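Local coordinates for SPbeta prophage-derived uncharacterized protein YorR (Bacillus subtilis, PDB 3KB2) that is uncharacterised but binds a phosphorylated GDP with magnesium at a P-loop, and may be a nucleoside monophosphate kinase related to thymidylate kinase, at residues Ile5-Asp10 with Val64-Val69; Cys11-Thr16 with Trp146-Trp151; Ala19-Glu24 with Glu155-Ile160; Val98-Ala103 with Glu134-Ala139. All blocks are in the same frame, centred on the assembly; numbering follows the deposited sequence.

Overall arrangement
From the N terminus, the chain lays down strand 3-7, the phosphate-binding loop and helix 14-25, and so opens contacts 1, 2 and 3 one after another. Contact 1 closes first, when helix 64-70 packs on the end of strand 3-7. Contact 4 follows in series: strand 96-102, next to strand 3-7 in the parallel sheet, meets the end of helix 122-137. It nests inside the loops closed by contacts 2 and 3. Contact 2 closes when the chain leaving edge strand 143-147 reaches the P-loop, and contact 3 when helix 153-166 packs against helix 14-25. Contacts 1, 2 and 3 cross pairwise, tying helices on both faces of the sheet to its strands, around the nucleotide site of contact 2.

Contact 1 of 4, residues Ile5-Asp10 with Val64-Val69; sequences ILEGPD and VYSNLV
Glu7 reaches from the end of its strand to the first turn of helix 64-70, where its carboxylate meets Tyr65 and Ser66. The side chain starts beside its backbone N and folds at chi2 (-78°), which turns the acid toward the helix. Glu7 OE2 accepts from Ser66 N at 3.0 Å, a donor lying above the carboxylate plane, and more weakly from Tyr65 N at 2.9 Å. Ser66 OG donates to Glu7 OE1, though the modelled distance is doubtful, and is also bonded to Tyr132; Glu7 OE1 takes the N-H of Phe63 too. Amide hydrogens at a helix start suit a buried acid well. Away from this dense polar knot the segments part: Ile5 makes no contact with the helix segment, and the chain runs through Gly8 and Pro9 to partly exposed Asp10 in the nucleotide pocket. Strand 3-7 lies between strands 58-61 and 96-102, while Tyr65 continues onto helix 122-137 at Met136 and its hydroxyl is hydrogen-bonded to Glu89 of helix 82-92.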
loop_
_atom_site.group_PDB
_atom_site.type_symbol
_atom_site.label_atom_id
_atom_site.label_comp_id
_atom_site.label_asym_id
_atom_site.label_seq_id
_atom_site.Cartn_x
_atom_site.Cartn_y
_atom_site.Cartn_z
ATOM N N ILE A 5 0.812 3.840 23.781
ATOM C CA ILE A 5 1.091 3.971 22.358
ATOM C C ILE A 5 1.429 2.610 21.744
ATOM O O ILE A 5 2.360 1.924 22.188
ATOM C CB ILE A 5 2.261 4.961 22.145
ATOM C CG1 ILE A 5 1.865 6.341 22.696
ATOM C CG2 ILE A 5 2.596 5.086 20.681
ATOM C CD1 ILE A 5 3.039 7.209 23.039
ATOM N N LEU A 6 0.673 2.227 20.721
ATOM C CA LEU A 6 0.872 0.945 20.041
ATOM C C LEU A 6 1.515 1.141 18.678
ATOM O O LEU A 6 0.943 1.767 17.794
ATOM C CB LEU A 6 -0.473 0.235 19.891
ATOM C CG LEU A 6 -1.170 0.051 21.241
ATOM C CD1 LEU A 6 -2.536 -0.577 21.046
ATOM C CD2 LEU A 6 -0.296 -0.834 22.143
ATOM N N GLU A 7 2.710 0.593 18.513
ATOM C CA GLU A 7 3.433 0.730 17.263
ATOM C C GLU A 7 3.860 -0.623 16.736
ATOM O O GLU A 7 3.909 -1.606 17.473
ATOM C CB GLU A 7 4.664 1.627 17.458
ATOM C CG GLU A 7 4.336 3.073 17.796
ATOM C CD GLU A 7 3.913 3.868 16.578
ATOM O OE1 GLU A 7 3.141 3.327 15.757
ATOM O OE2 GLU A 7 4.340 5.038 16.439
ATOM N N GLY A 8 4.178 -0.661 15.451
ATOM C CA GLY A 8 4.604 -1.902 14.842
ATOM C C GLY A 8 3.967 -2.088 13.483
ATOM O O GLY A 8 2.986 -1.410 13.146
ATOM N N PRO A 9 4.516 -3.004 12.671
ATOM C CA PRO A 9 4.008 -3.296 11.330
ATOM C C PRO A 9 2.598 -3.876 11.380
ATOM O O PRO A 9 2.099 -4.234 12.450
ATOM C CB PRO A 9 5.017 -4.306 10.798
ATOM C CG PRO A 9 5.413 -5.052 12.051
ATOM C CD PRO A 9 5.640 -3.901 13.002
ATOM N N ASP A 10 1.971 -3.982 10.212
ATOM C CA ASP A 10 0.620 -4.519 10.083
ATOM C C ASP A 10 0.465 -5.956 10.557
ATOM O O ASP A 10 1.420 -6.737 10.577
ATOM C CB ASP A 10 0.170 -4.468 8.630
ATOM C CG ASP A 10 -0.117 -3.070 8.155
ATOM O OD1 ASP A 10 -0.577 -2.937 6.999
ATOM O OD2 ASP A 10 0.117 -2.113 8.926
ATOM N N VAL A 64 3.822 8.598 16.350
ATOM C CA VAL A 64 5.008 9.242 15.778
ATOM C C VAL A 64 6.038 8.293 15.173
ATOM O O VAL A 64 6.709 8.646 14.210
ATOM C CB VAL A 64 5.747 10.151 16.820
ATOM C CG1 VAL A 64 4.853 11.320 17.240
ATOM C CG2 VAL A 64 6.158 9.326 18.052
ATOM N N TYR A 65 6.181 7.096 15.721
ATOM C CA TYR A 65 7.169 6.181 15.175
ATOM C C TYR A 65 6.748 5.614 13.833
ATOM O O TYR A 65 7.567 5.538 12.920
ATOM C CB TYR A 65 7.491 5.097 16.200
ATOM C CG TYR A 65 8.039 5.719 17.465
ATOM C CD1 TYR A 65 9.235 6.456 17.445
ATOM C CD2 TYR A 65 7.320 5.662 18.658
ATOM C CE1 TYR A 65 9.687 7.122 18.577
ATOM C CE2 TYR A 65 7.761 6.320 19.791
ATOM C CZ TYR A 65 8.938 7.049 19.751
ATOM O OH TYR A 65 9.343 7.705 20.896
ATOM N N SER A 66 5.479 5.237 13.686
ATOM C CA SER A 66 5.022 4.737 12.398
ATOM C C SER A 66 5.195 5.853 11.365
ATOM O O SER A 66 5.436 5.580 10.195
ATOM C CB SER A 66 3.550 4.336 12.453
ATOM O OG SER A 66 3.335 3.316 13.397
ATOM N N ASN A 67 5.058 7.111 11.788
ATOM C CA ASN A 67 5.223 8.214 10.853
ATOM C C ASN A 67 6.625 8.192 10.263
ATOM O O ASN A 67 6.793 8.333 9.057
ATOM C CB ASN A 67 4.984 9.561 11.520
ATOM C CG ASN A 67 5.302 10.716 10.601
ATOM O OD1 ASN A 67 4.591 10.974 9.635
ATOM N ND2 ASN A 67 6.380 11.413 10.892
ATOM N N LEU A 68 7.625 8.007 11.118
ATOM C CA LEU A 68 9.014 7.940 10.688
ATOM C C LEU A 68 9.277 6.814 9.688
ATOM O O LEU A 68 10.115 6.952 8.794
ATOM C CB LEU A 68 9.920 7.765 11.909
ATOM C CG LEU A 68 10.419 9.061 12.555
ATOM C CD1 LEU A 68 9.296 10.078 12.665
ATOM C CD2 LEU A 68 10.994 8.734 13.934
ATOM N N VAL A 69 8.555 5.704 9.843
ATOM C CA VAL A 69 8.690 4.535 8.967
ATOM C C VAL A 69 8.089 4.793 7.583
ATOM O O VAL A 69 8.785 4.721 6.561
ATOM C CB VAL A 69 7.982 3.287 9.605
ATOM C CG1 VAL A 69 7.878 2.130 8.602
ATOM C CG2 VAL A 69 8.747 2.845 10.843
#

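Contact 2 of 4, residues Cys11-Thr16 with Trp146-Trp151. With MG (magnesium ion), chain D; G3D (guanosine-3'-monophosphate-5'-diphosphate), chain C.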
loop_
_atom_site.group_PDB
_atom_site.type_symbol
_atom_site.label_atom_id
_atom_site.label_comp_id
_atom_site.label_asym_id
_atom_site.label_seq_id
_atom_site.Cartn_x
_atom_site.Cartn_y
_atom_site.Cartn_z
ATOM N N CYS A 11 -0.763 -6.297 10.919
ATOM C CA CYS A 11 -1.081 -7.643 11.360
ATOM C C CYS A 11 -0.294 -8.112 12.573
ATOM O O CYS A 11 0.121 -9.272 12.646
ATOM C CB CYS A 11 -0.879 -8.610 10.194
ATOM S SG CYS A 11 -1.981 -8.255 8.808
ATOM N N CYS A 12 -0.083 -7.214 13.525
ATOM C CA CYS A 12 0.643 -7.581 14.726
ATOM C C CYS A 12 -0.217 -7.375 15.964
ATOM O O CYS A 12 0.290 -7.068 17.039
ATOM C CB CYS A 12 1.954 -6.795 14.827
ATOM S SG CYS A 12 3.216 -7.321 13.623
ATOM N N PHE A 13 -1.523 -7.546 15.791
ATOM C CA PHE A 13 -2.485 -7.438 16.874
ATOM C C PHE A 13 -2.664 -6.048 17.484
ATOM O O PHE A 13 -3.332 -5.909 18.507
ATOM C CB PHE A 13 -2.122 -8.435 17.993
ATOM C CG PHE A 13 -1.860 -9.859 17.514
ATOM C CD1 PHE A 13 -2.337 -10.307 16.285
ATOM C CD2 PHE A 13 -1.187 -10.771 18.332
ATOM C CE1 PHE A 13 -2.151 -11.637 15.884
ATOM C CE2 PHE A 13 -1.005 -12.100 17.930
ATOM C CZ PHE A 13 -1.485 -12.528 16.714
ATOM N N LYS A 14 -2.097 -5.018 16.865
ATOM C CA LYS A 14 -2.210 -3.672 17.424
ATOM C C LYS A 14 -3.632 -3.234 17.753
ATOM O O LYS A 14 -3.922 -2.867 18.890
ATOM C CB LYS A 14 -1.538 -2.649 16.497
ATOM C CG LYS A 14 -0.048 -2.927 16.306
ATOM C CD LYS A 14 0.707 -1.728 15.750
ATOM C CE LYS A 14 0.047 -1.185 14.497
ATOM N NZ LYS A 14 -0.150 -2.260 13.520
ATOM N N SER A 15 -4.524 -3.290 16.768
ATOM C CA SER A 15 -5.906 -2.870 16.970
ATOM C C SER A 15 -6.705 -3.760 17.911
ATOM O O SER A 15 -7.600 -3.293 18.621
ATOM C CB SER A 15 -6.598 -2.768 15.622
ATOM O OG SER A 15 -6.023 -1.687 14.907
ATOM N N THR A 16 -6.375 -5.048 17.903
ATOM C CA THR A 16 -7.022 -6.031 18.765
ATOM C C THR A 16 -6.589 -5.705 20.195
ATOM O O THR A 16 -7.422 -5.565 21.089
ATOM C CB THR A 16 -6.563 -7.459 18.398
ATOM O OG1 THR A 16 -6.873 -7.701 17.024
ATOM C CG2 THR A 16 -7.272 -8.509 19.256
ATOM N N TRP A 146 6.803 -7.058 22.078
ATOM C CA TRP A 146 6.163 -8.359 22.157
ATOM C C TRP A 146 6.153 -8.999 20.774
ATOM O O TRP A 146 5.723 -8.382 19.795
ATOM C CB TRP A 146 4.728 -8.202 22.662
ATOM C CG TRP A 146 4.598 -8.169 24.157
ATOM C CD1 TRP A 146 4.518 -9.243 24.994
ATOM C CD2 TRP A 146 4.557 -7.002 24.996
ATOM N NE1 TRP A 146 4.434 -8.820 26.302
ATOM C CE2 TRP A 146 4.455 -7.451 26.331
ATOM C CE3 TRP A 146 4.599 -5.625 24.747
ATOM C CZ2 TRP A 146 4.394 -6.572 27.415
ATOM C CZ3 TRP A 146 4.538 -4.745 25.830
ATOM C CH2 TRP A 146 4.437 -5.225 27.144
ATOM N N ASP A 147 6.642 -10.232 20.701
ATOM C CA ASP A 147 6.678 -10.987 19.451
ATOM C C ASP A 147 5.301 -11.633 19.321
ATOM O O ASP A 147 5.025 -12.641 19.962
ATOM C CB ASP A 147 7.769 -12.063 19.535
ATOM C CG ASP A 147 7.885 -12.906 18.269
ATOM O OD1 ASP A 147 8.704 -13.853 18.273
ATOM O OD2 ASP A 147 7.176 -12.632 17.274
ATOM N N THR A 148 4.446 -11.044 18.491
ATOM C CA THR A 148 3.083 -11.532 18.286
ATOM C C THR A 148 3.051 -12.926 17.660
ATOM O O THR A 148 1.990 -13.523 17.488
ATOM C CB THR A 148 2.279 -10.541 17.416
ATOM O OG1 THR A 148 2.813 -10.526 16.093
ATOM C CG2 THR A 148 2.371 -9.141 17.992
ATOM N N GLY A 149 4.225 -13.437 17.321
ATOM C CA GLY A 149 4.307 -14.758 16.742
ATOM C C GLY A 149 4.236 -15.818 17.824
ATOM O O GLY A 149 3.962 -16.980 17.532
ATOM N N GLN A 150 4.462 -15.414 19.074
ATOM C CA GLN A 150 4.434 -16.339 20.202
ATOM C C GLN A 150 3.623 -15.821 21.384
ATOM O O GLN A 150 3.463 -16.510 22.389
ATOM C CB GLN A 150 5.856 -16.629 20.653
ATOM C CG GLN A 150 6.781 -16.907 19.486
ATOM C CD GLN A 150 8.065 -17.593 19.900
ATOM O OE1 GLN A 150 8.778 -17.128 20.797
ATOM N NE2 GLN A 150 8.377 -18.706 19.238
ATOM N N TRP A 151 3.113 -14.601 21.254
ATOM C CA TRP A 151 2.313 -13.974 22.296
ATOM C C TRP A 151 0.957 -13.578 21.725
ATOM O O TRP A 151 0.897 -12.885 20.709
ATOM C CB TRP A 151 3.032 -12.735 22.797
ATOM C CG TRP A 151 3.645 -12.896 24.117
ATOM C CD1 TRP A 151 3.047 -12.704 25.326
ATOM C CD2 TRP A 151 4.987 -13.300 24.388
ATOM N NE1 TRP A 151 3.935 -12.960 26.341
ATOM C CE2 TRP A 151 5.135 -13.328 25.793
ATOM C CE3 TRP A 151 6.080 -13.636 23.584
ATOM C CZ2 TRP A 151 6.330 -13.689 26.413
ATOM C CZ3 TRP A 151 7.278 -13.996 24.200
ATOM C CH2 TRP A 151 7.391 -14.017 25.605
HETATM MG MG MG D . -4.928 -1.780 12.871
HETATM P PB G3D C . -3.140 -4.818 13.213
HETATM O O1B G3D C . -2.812 -4.551 11.742
HETATM O O2B G3D C . -2.033 -4.750 14.172
HETATM O O3B G3D C . -4.335 -3.767 13.670
HETATM P PA G3D C . -5.194 -6.563 14.194
HETATM O O3A G3D C . -3.872 -6.185 13.361
HETATM O O1A G3D C . -5.051 -6.270 15.612
HETATM O O2A G3D C . -6.376 -5.953 13.426
HETATM O "O5'" G3D C . -5.175 -8.220 14.079
HETATM C "C5'" G3D C . -4.849 -8.640 12.691
HETATM C "C4'" G3D C . -5.540 -10.087 12.782
HETATM O "O4'" G3D C . -4.921 -11.011 13.692
HETATM C "C3'" G3D C . -6.946 -10.176 13.069
HETATM O "O3'" G3D C . -7.614 -11.079 12.226
HETATM C "C2'" G3D C . -7.154 -10.435 14.590
HETATM O "O2'" G3D C . -8.257 -11.107 14.847
HETATM C "C1'" G3D C . -5.873 -11.576 14.600
HETATM N N9 G3D C . -5.496 -11.807 16.045
HETATM C C8 G3D C . -5.698 -10.871 17.049
HETATM N N7 G3D C . -5.188 -11.589 18.075
HETATM C C5 G3D C . -4.841 -12.909 17.782
HETATM C C6 G3D C . -4.372 -13.779 18.561
HETATM O O6 G3D C . -4.015 -13.911 19.772
HETATM N N1 G3D C . -4.020 -15.024 17.793
HETATM C C2 G3D C . -4.287 -14.979 16.538
HETATM N N2 G3D C . -3.858 -16.199 15.781
HETATM N N3 G3D C . -4.697 -14.030 15.710
HETATM C C4 G3D C . -5.015 -12.998 16.487
HETATM P P1 G3D C . -8.704 -10.833 11.456
HETATM O O4P G3D C . -9.915 -11.157 12.146
HETATM O O5P G3D C . -8.493 -11.905 10.276
HETATM O O6P G3D C . -8.734 -9.559 10.607
HETATM O O HOH W 1 -6.504 -3.519 12.634
HETATM O O HOH W 2 -3.196 -0.587 13.714
HETATM O O HOH W 3 -6.351 -0.405 11.710
HETATM O O HOH W 4 -3.637 -2.099 11.053
#
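Phe13 and Thr148 slide past each other where the P-loop meets the chain leaving strand 143-147. Along that chain, Trp146, still in the strand, bonds Asp159 OD2 through NE1. Asp147 forms an Asx turn, its OD2 accepting from Gly149 N, and this bends the backbone after the strand. Thr148 sits in the bend. Its OG1 lies between backbone N and carbonyl carbon (chi1 67°) and bonds His102 O, which leaves the carbons for the loop: CB packs on Phe13 CD2 at 3.6 Å, and CG2 touches Cys12 O at 3.1 Å. The carbonyl oxygen of Thr148 lies 3.3 Å from Phe13 CE2, obliquely to the ring. Past Gly149, Trp151 O approaches the edge of the same ring, 3.5 Å from CE2.

Phe13 stands where the classical GxxxxGK[ST] motif has glycine, and one face of its ring carries the guanine of guanosine-3'-monophosphate-5'-diphosphate (G3D). The loop amides hold the phosphates: Cys11 N bonds G3D O1B at 2.8 Å, while G3D O2B takes Cys12 N, Lys14 N and Lys14 NZ. Magnesium is bound by Ser15 OG at 2.3 Å, by G3D O3B and by four waters. The two segments share no hydrogen bond: Thr148 backs the Phe13 ring from the side away from the base and Trp151 O lies at its edge, while the phosphate charge is met by N-H groups, Lys14, the Thr16 hydroxyl and the metal.

Contact 3 of 4, residues Ala19-Glu24 with Glu155-Ile160; sequences AKLSKE and EIAKDI
Leu21 pushes its isobutyl group into the surface of the helix containing Ala157 and Ile160, and its conformation makes this possible. CG lies anti to the carbonyl carbon (chi1 -67°) and chi2 is extended (173°); the extended side chain carries both methyls to the other helix, where both touch Ile160 and CD2 also covers Ala157. Leu21 CD2 settles 3.5 Å from Ala157 O. The same methyl touches Ile160 CG2 at 3.8 Å. Leu21 CD1 touches Ile160 at CG2 (3.9 Å) and at CD1 (4.0 Å).

Ile160 crosses Leu21 at about a right angle. Its CG2 methyl is anti to the backbone N, with CG1 placed beside that N; CG2, and CD1 at the end of the other branch, meet the leucine. Ala157 suits the point of nearest approach because a lone methyl lets the leucine rest directly on the backbone. Lys20 adds its aliphatic base, CB to Ala157 CB at 4.0 Å; farther out the chain bends at chi4, and NZ makes a long, weak ion pair with Asp154.

The short helical segments cross at -46° with axes 9.4 Å apart. Deeper in, Leu21 also meets Ile59 and Ile160 meets Val99, both on sheet strands. No hydrogen bond joins the two segments, so helices 14-25 and 153-166 are held here by apolar packing on one face of the sheet, with the lysine's charge kept at the margin.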
loop_
_atom_site.group_PDB
_atom_site.type_symbol
_atom_site.label_atom_id
_atom_site.label_comp_id
_atom_site.label_asym_id
_atom_site.label_seq_id
_atom_site.Cartn_x
_atom_site.Cartn_y
_atom_site.Cartn_z
ATOM N N ALA A 19 -8.286 -2.691 21.491
ATOM C CA ALA A 19 -9.678 -2.933 21.850
ATOM C C ALA A 19 -9.804 -3.632 23.200
ATOM O O ALA A 19 -10.707 -3.337 23.979
ATOM C CB ALA A 19 -10.353 -3.778 20.763
ATOM N N LYS A 20 -8.898 -4.573 23.463
ATOM C CA LYS A 20 -8.907 -5.327 24.714
ATOM C C LYS A 20 -8.461 -4.442 25.888
ATOM O O LYS A 20 -9.002 -4.540 26.997
ATOM C CB LYS A 20 -7.993 -6.560 24.588
ATOM C CG LYS A 20 -8.461 -7.613 23.565
ATOM C CD LYS A 20 -7.427 -8.730 23.397
ATOM C CE LYS A 20 -8.035 -10.041 22.875
ATOM N NZ LYS A 20 -8.830 -9.870 21.640
ATOM N N LEU A 21 -7.480 -3.575 25.646
ATOM C CA LEU A 21 -6.990 -2.679 26.687
ATOM C C LEU A 21 -8.060 -1.643 26.999
ATOM O O LEU A 21 -8.260 -1.270 28.151
ATOM C CB LEU A 21 -5.703 -1.978 26.233
ATOM C CG LEU A 21 -4.453 -2.858 26.052
ATOM C CD1 LEU A 21 -3.325 -2.033 25.433
ATOM C CD2 LEU A 21 -4.025 -3.437 27.395
ATOM N N SER A 22 -8.762 -1.200 25.964
ATOM C CA SER A 22 -9.808 -0.197 26.118
ATOM C C SER A 22 -11.010 -0.707 26.909
ATOM O O SER A 22 -11.615 0.033 27.687
ATOM C CB SER A 22 -10.269 0.281 24.743
ATOM O OG SER A 22 -11.298 1.245 24.864
ATOM N N LYS A 23 -11.361 -1.969 26.698
ATOM C CA LYS A 23 -12.484 -2.574 27.399
ATOM C C LYS A 23 -12.164 -2.612 28.891
ATOM O O LYS A 23 -13.000 -2.253 29.719
ATOM C CB LYS A 23 -12.720 -3.986 26.875
ATOM C CG LYS A 23 -13.943 -4.680 27.430
ATOM C CD LYS A 23 -14.055 -6.079 26.827
ATOM C CE LYS A 23 -15.274 -6.843 27.359
ATOM N NZ LYS A 23 -15.329 -8.243 26.847
ATOM N N GLU A 24 -10.946 -3.031 29.225
ATOM C CA GLU A 24 -10.512 -3.112 30.616
ATOM C C GLU A 24 -10.237 -1.754 31.237
ATOM O O GLU A 24 -10.924 -1.343 32.162
ATOM C CB GLU A 24 -9.256 -3.983 30.740
ATOM C CG GLU A 24 -8.564 -3.913 32.121
ATOM C CD GLU A 24 -9.212 -4.793 33.193
ATOM O OE1 GLU A 24 -8.769 -4.724 34.370
ATOM O OE2 GLU A 24 -10.150 -5.560 32.860
ATOM N N GLU A 155 -2.707 -12.269 26.111
ATOM C CA GLU A 155 -1.511 -12.274 26.940
ATOM C C GLU A 155 -0.805 -10.923 26.922
ATOM O O GLU A 155 -0.285 -10.475 27.947
ATOM C CB GLU A 155 -0.556 -13.385 26.477
ATOM C CG GLU A 155 -1.006 -14.795 26.885
ATOM C CD GLU A 155 -0.256 -15.912 26.156
ATOM O OE1 GLU A 155 -0.410 -17.087 26.560
ATOM O OE2 GLU A 155 0.471 -15.622 25.179
ATOM N N ILE A 156 -0.796 -10.270 25.765
ATOM C CA ILE A 156 -0.157 -8.971 25.651
ATOM C C ILE A 156 -0.946 -7.926 26.451
ATOM O O ILE A 156 -0.378 -7.235 27.302
ATOM C CB ILE A 156 0.007 -8.591 24.149
ATOM C CG1 ILE A 156 1.121 -9.465 23.552
ATOM C CG2 ILE A 156 0.354 -7.102 23.980
ATOM C CD1 ILE A 156 1.357 -9.275 22.075
ATOM N N ALA A 157 -2.251 -7.837 26.213
ATOM C CA ALA A 157 -3.076 -6.884 26.944
ATOM C C ALA A 157 -2.932 -7.093 28.455
ATOM O O ALA A 157 -2.827 -6.128 29.211
ATOM C CB ALA A 157 -4.529 -7.014 26.523
ATOM N N LYS A 158 -2.916 -8.346 28.896
ATOM C CA LYS A 158 -2.753 -8.640 30.316
ATOM C C LYS A 158 -1.416 -8.085 30.811
ATOM O O LYS A 158 -1.359 -7.473 31.874
ATOM C CB LYS A 158 -2.838 -10.153 30.541
ATOM C CG LYS A 158 -2.373 -10.637 31.904
ATOM C CD LYS A 158 -2.572 -12.155 32.031
ATOM C CE LYS A 158 -2.174 -12.654 33.415
ATOM N NZ LYS A 158 -2.925 -11.920 34.483
ATOM N N ASP A 159 -0.343 -8.277 30.041
ATOM C CA ASP A 159 0.969 -7.754 30.441
ATOM C C ASP A 159 0.951 -6.238 30.556
ATOM O O ASP A 159 1.491 -5.678 31.502
ATOM C CB ASP A 159 2.056 -8.142 29.441
ATOM C CG ASP A 159 2.751 -9.442 29.805
ATOM O OD1 ASP A 159 2.364 -10.074 30.815
ATOM O OD2 ASP A 159 3.688 -9.829 29.080
ATOM N N ILE A 160 0.337 -5.579 29.579
ATOM C CA ILE A 160 0.259 -4.128 29.578
ATOM C C ILE A 160 -0.622 -3.628 30.718
ATOM O O ILE A 160 -0.332 -2.598 31.334
ATOM C CB ILE A 160 -0.271 -3.614 28.218
ATOM C CG1 ILE A 160 0.784 -3.878 27.128
ATOM C CG2 ILE A 160 -0.624 -2.134 28.313
ATOM C CD1 ILE A 160 0.323 -3.554 25.711
#

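Contact 4 of 4, residues Val98-Ala103 with Glu134-Ala139; sequences VVYLHA and EVMSNA
A Met-aromatic contact packs the C-terminal end of helix 122-137 on the central sheet: Met136, present as selenomethionine, lies across the ring of Tyr100. CG sits over the middle of one face, 3.6 Å from the ring centroid and 12° off its normal, a CH-pi contact. The selenium is farther out, 5.0 Å from the centroid and oblique to the face. Bends at chi2 (-45°) and chi3 fold the chain back so that the CE methyl reaches Val98 CG1 at 3.6 Å and Tyr100 CB at 3.7 Å. The long, flexible methionine side chain suits this place, since it can follow both an aromatic face and a branched aliphatic. His102 ND1 lies over the rim of the opposite face of the Tyr100 ring. Just beyond Met136 the helix ends, and Asn138 bonds Glu134 O through both its backbone N and ND2, from opposite faces of that carbonyl. Strand 96-102 runs between strands 3-7 and 143-147, while Met136 also touches Tyr65 of helix 64-70.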
loop_
_atom_site.group_PDB
_atom_site.type_symbol
_atom_site.label_atom_id
_atom_site.label_comp_id
_atom_site.label_asym_id
_atom_site.label_seq_id
_atom_site.Cartn_x
_atom_site.Cartn_y
_atom_site.Cartn_z
ATOM N N VAL A 98 5.219 3.112 25.670
ATOM C CA VAL A 98 5.404 2.828 24.253
ATOM C C VAL A 98 5.494 1.341 23.972
ATOM O O VAL A 98 6.437 0.679 24.396
ATOM C CB VAL A 98 6.674 3.498 23.701
ATOM C CG1 VAL A 98 6.771 3.248 22.206
ATOM C CG2 VAL A 98 6.634 4.983 23.987
ATOM N N VAL A 99 4.512 0.818 23.250
ATOM C CA VAL A 99 4.499 -0.600 22.933
ATOM C C VAL A 99 4.873 -0.868 21.485
ATOM O O VAL A 99 4.372 -0.213 20.572
ATOM C CB VAL A 99 3.118 -1.199 23.212
ATOM C CG1 VAL A 99 3.125 -2.688 22.928
ATOM C CG2 VAL A 99 2.737 -0.929 24.629
ATOM N N TYR A 100 5.766 -1.827 21.282
ATOM C CA TYR A 100 6.212 -2.200 19.945
ATOM C C TYR A 100 5.807 -3.653 19.714
ATOM O O TYR A 100 6.357 -4.567 20.326
ATOM C CB TYR A 100 7.742 -2.032 19.834
ATOM C CG TYR A 100 8.378 -2.594 18.568
ATOM C CD1 TYR A 100 7.722 -2.524 17.333
ATOM C CD2 TYR A 100 9.646 -3.188 18.602
ATOM C CE1 TYR A 100 8.310 -3.037 16.167
ATOM C CE2 TYR A 100 10.239 -3.700 17.434
ATOM C CZ TYR A 100 9.564 -3.622 16.225
ATOM O OH TYR A 100 10.129 -4.137 15.072
ATOM N N LEU A 101 4.827 -3.862 18.850
ATOM C CA LEU A 101 4.390 -5.207 18.565
ATOM C C LEU A 101 4.959 -5.627 17.224
ATOM O O LEU A 101 4.776 -4.935 16.221
ATOM C CB LEU A 101 2.866 -5.273 18.538
ATOM C CG LEU A 101 2.147 -4.858 19.823
ATOM C CD1 LEU A 101 0.654 -5.141 19.684
ATOM C CD2 LEU A 101 2.709 -5.631 21.007
ATOM N N HIS A 102 5.653 -6.762 17.201
ATOM C CA HIS A 102 6.252 -7.244 15.957
ATOM C C HIS A 102 6.068 -8.744 15.744
ATOM O O HIS A 102 5.273 -9.394 16.427
ATOM C CB HIS A 102 7.749 -6.912 15.947
ATOM C CG HIS A 102 8.501 -7.510 17.096
ATOM N ND1 HIS A 102 8.451 -6.985 18.370
ATOM C CD2 HIS A 102 9.271 -8.620 17.177
ATOM C CE1 HIS A 102 9.155 -7.749 19.186
ATOM N NE2 HIS A 102 9.663 -8.748 18.488
ATOM N N ALA A 103 6.809 -9.279 14.778
ATOM C CA ALA A 103 6.788 -10.706 14.458
ATOM C C ALA A 103 7.760 -10.939 13.312
ATOM O O ALA A 103 8.076 -10.010 12.565
ATOM C CB ALA A 103 5.390 -11.143 14.049
ATOM N N GLU A 134 14.682 -0.444 13.652
ATOM C CA GLU A 134 15.630 0.662 13.747
ATOM C C GLU A 134 15.037 1.908 14.400
ATOM O O GLU A 134 15.668 2.524 15.261
ATOM C CB GLU A 134 16.162 1.007 12.354
ATOM C CG GLU A 134 17.473 1.783 12.348
ATOM C CD GLU A 134 18.012 2.010 10.940
ATOM O OE1 GLU A 134 19.195 2.397 10.810
ATOM O OE2 GLU A 134 17.253 1.807 9.964
ATOM N N VAL A 135 13.829 2.282 13.995
ATOM C CA VAL A 135 13.192 3.459 14.573
ATOM C C VAL A 135 12.837 3.218 16.041
ATOM O O VAL A 135 12.915 4.139 16.854
ATOM C CB VAL A 135 11.913 3.868 13.792
ATOM C CG1 VAL A 135 10.895 2.747 13.821
ATOM C CG2 VAL A 135 11.309 5.129 14.408
HETATM N N MSE A 136 12.454 1.988 16.387
HETATM C CA MSE A 136 12.116 1.680 17.778
HETATM C C MSE A 136 13.361 1.630 18.659
HETATM O O MSE A 136 13.340 2.089 19.795
HETATM C CB MSE A 136 11.360 0.348 17.895
HETATM C CG MSE A 136 9.971 0.336 17.263
HETATM SE SE MSE A 136 8.866 1.892 17.658
HETATM C CE MSE A 136 8.546 1.619 19.547
ATOM N N SER A 137 14.442 1.063 18.138
ATOM C CA SER A 137 15.685 0.983 18.892
ATOM C C SER A 137 16.171 2.392 19.159
ATOM O O SER A 137 16.777 2.676 20.196
ATOM C CB SER A 137 16.750 0.233 18.096
ATOM O OG SER A 137 16.344 -1.098 17.845
ATOM N N ASN A 138 15.895 3.281 18.212
ATOM C CA ASN A 138 16.318 4.668 18.332
ATOM C C ASN A 138 15.336 5.582 19.036
ATOM O O ASN A 138 15.532 6.802 19.083
ATOM C CB ASN A 138 16.639 5.220 16.954
ATOM C CG ASN A 138 18.048 4.933 16.557
ATOM O OD1 ASN A 138 18.962 5.700 16.874
ATOM N ND2 ASN A 138 18.254 3.806 15.889
ATOM N N ALA A 139 14.287 4.986 19.588
ATOM C CA ALA A 139 13.274 5.747 20.305
ATOM C C ALA A 139 13.895 6.450 21.502
ATOM O O ALA A 139 14.735 5.880 22.201
ATOM C CB ALA A 139 12.164 4.824 20.769
#